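Local coordinates for microtubule-associated protein 1 light chain 3 (Plasmodium falciparum, PDB 4EOY), which is an Atg8-family ubiquitin-like protein that binds a peptide of its partner Atg3 and is probably conjugated to membrane lipid, as in autophagy, at residues P6-D10 / D112-Y118. The protein carries 3 engineered substitutions. Coordinates in Å, arbitrary orientation, origin at the centre of the assembly. Numbering follows the deposited sequence.
With CA (calcium ion), chain G.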
# COMPACT_ATOMS: atom_id res chain seq x y z
N PRO A 6 -14.85 -2.94 0.86
CA PRO A 6 -14.65 -2.67 -0.56
C PRO A 6 -13.17 -2.53 -0.93
O PRO A 6 -12.44 -1.78 -0.27
CB PRO A 6 -15.40 -1.35 -0.78
CG PRO A 6 -15.40 -0.69 0.56
CD PRO A 6 -15.46 -1.80 1.57
N SER A 7 -12.75 -3.28 -1.95
CA SER A 7 -11.35 -3.31 -2.40
C SER A 7 -11.23 -3.10 -3.93
O SER A 7 -12.24 -2.93 -4.63
CB SER A 7 -10.68 -4.63 -2.00
OG SER A 7 -9.38 -4.76 -2.55
N LEU A 8 -10.00 -3.11 -4.43
CA LEU A 8 -9.71 -2.90 -5.84
C LEU A 8 -10.20 -4.06 -6.71
O LEU A 8 -10.48 -3.88 -7.91
CB LEU A 8 -8.21 -2.70 -6.05
CG LEU A 8 -7.81 -2.05 -7.37
CD1 LEU A 8 -7.96 -0.54 -7.28
CD2 LEU A 8 -6.38 -2.42 -7.70
N LYS A 9 -10.29 -5.24 -6.11
CA LYS A 9 -10.80 -6.44 -6.79
C LYS A 9 -12.27 -6.27 -7.19
O LYS A 9 -12.72 -6.82 -8.20
CB LYS A 9 -10.62 -7.67 -5.91
CG LYS A 9 -9.16 -7.96 -5.59
CD LYS A 9 -8.98 -9.22 -4.77
CE LYS A 9 -7.52 -9.65 -4.78
NZ LYS A 9 -7.28 -10.80 -3.86
N ASP A 10 -13.01 -5.50 -6.40
CA ASP A 10 -14.41 -5.21 -6.69
C ASP A 10 -14.54 -4.08 -7.72
O ASP A 10 -15.56 -3.97 -8.42
CB ASP A 10 -15.14 -4.82 -5.39
CG ASP A 10 -14.75 -5.71 -4.20
OD1 ASP A 10 -14.03 -6.71 -4.37
OD2 ASP A 10 -15.16 -5.39 -3.07
N ASP A 112 -0.06 -11.11 -4.81
CA ASP A 112 -1.30 -11.67 -5.26
C ASP A 112 -1.15 -12.21 -6.68
O ASP A 112 -0.30 -11.75 -7.43
CB ASP A 112 -2.38 -10.59 -5.20
CG ASP A 112 -3.78 -11.13 -5.33
OD1 ASP A 112 -4.15 -11.56 -6.44
OD2 ASP A 112 -4.53 -11.09 -4.33
N GLU A 113 -1.99 -13.16 -7.05
CA GLU A 113 -1.97 -13.73 -8.39
C GLU A 113 -2.17 -12.67 -9.48
O GLU A 113 -1.64 -12.82 -10.58
CB GLU A 113 -3.04 -14.83 -8.51
CG GLU A 113 -3.05 -15.53 -9.86
CD GLU A 113 -3.65 -16.92 -9.81
OE1 GLU A 113 -4.62 -17.13 -9.04
OE2 GLU A 113 -3.16 -17.81 -10.55
N ASP A 114 -2.91 -11.61 -9.16
CA ASP A 114 -3.12 -10.52 -10.12
C ASP A 114 -1.89 -9.60 -10.32
O ASP A 114 -1.93 -8.68 -11.14
CB ASP A 114 -4.39 -9.70 -9.77
CG ASP A 114 -4.27 -8.91 -8.47
OD1 ASP A 114 -3.18 -8.83 -7.88
OD2 ASP A 114 -5.30 -8.36 -8.06
N GLY A 115 -0.81 -9.86 -9.57
CA GLY A 115 0.44 -9.09 -9.71
C GLY A 115 0.67 -8.03 -8.63
O GLY A 115 1.77 -7.50 -8.51
N TYR A 116 -0.37 -7.73 -7.84
CA TYR A 116 -0.30 -6.69 -6.82
C TYR A 116 0.16 -7.23 -5.47
O TYR A 116 -0.13 -8.38 -5.12
CB TYR A 116 -1.67 -6.01 -6.62
CG TYR A 116 -2.02 -4.95 -7.64
CD1 TYR A 116 -1.34 -3.73 -7.65
CD2 TYR A 116 -3.00 -5.17 -8.61
CE1 TYR A 116 -1.63 -2.75 -8.60
CE2 TYR A 116 -3.29 -4.21 -9.56
CZ TYR A 116 -2.60 -2.99 -9.55
OH TYR A 116 -2.87 -2.01 -10.48
N LEU A 117 0.88 -6.40 -4.72
CA LEU A 117 1.09 -6.64 -3.31
C LEU A 117 0.00 -5.90 -2.53
O LEU A 117 -0.03 -4.66 -2.50
CB LEU A 117 2.46 -6.20 -2.86
CG LEU A 117 2.80 -6.53 -1.40
CD1 LEU A 117 2.85 -8.04 -1.25
CD2 LEU A 117 4.10 -5.86 -0.98
N TYR A 118 -0.88 -6.66 -1.90
CA TYR A 118 -1.98 -6.07 -1.13
C TYR A 118 -1.57 -5.94 0.31
O TYR A 118 -1.06 -6.90 0.93
CB TYR A 118 -3.23 -6.94 -1.23
CG TYR A 118 -3.95 -6.82 -2.56
CD1 TYR A 118 -3.62 -7.63 -3.62
CD2 TYR A 118 -4.97 -5.90 -2.73
CE1 TYR A 118 -4.27 -7.53 -4.83
CE2 TYR A 118 -5.64 -5.80 -3.94
CZ TYR A 118 -5.27 -6.61 -4.99
OH TYR A 118 -5.94 -6.48 -6.19
CA CA G . -11.27 -0.08 0.44
O HOH W 1 -12.50 0.45 -1.99
O HOH W 2 -9.48 1.83 0.80
O HOH W 3 -11.36 -1.21 2.41
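At D112, the start of 112-118, the chain meets K9 of the short helical turn near the N terminus: K9 NZ donates to D112 OD2 at 2.8 Å, a salt bridge reached by an extended lysine side chain. D112 OD1 closes an Asx turn, taking the backbone N of D114 at 3.0 Å, within a type I turn from D112 to G115. D114 is the hub of the loop. D114 OD1 accepts from Y116 N at 3.0 Å in a second Asx turn, and D114 OD2 accepts from Y118 OH at 2.7 Å and forms a salt bridge with R17 of helix 14-27. G115 closes the type I turn at positive phi, where a CB would run into the carbonyl O of D114. Y116 lays CE2 4.0 Å from L8 CD2, and both side chains rest on V35 of strand 31-38; the Y116 side chain also packs on an aromatic residue of the bound Atg3 peptide. K9 NZ stands over the face of the Y118 ring, 4.9 Å from its centroid and 22° off the normal, a cation-pi contact. Beyond S7, P6 O binds calcium at 2.2 Å. The N-terminal helical extension thus packs against the 112-116 loop and the start of inner strand 117-122, as in Atg8 proteins, which add N-terminal helices to a ubiquitin fold.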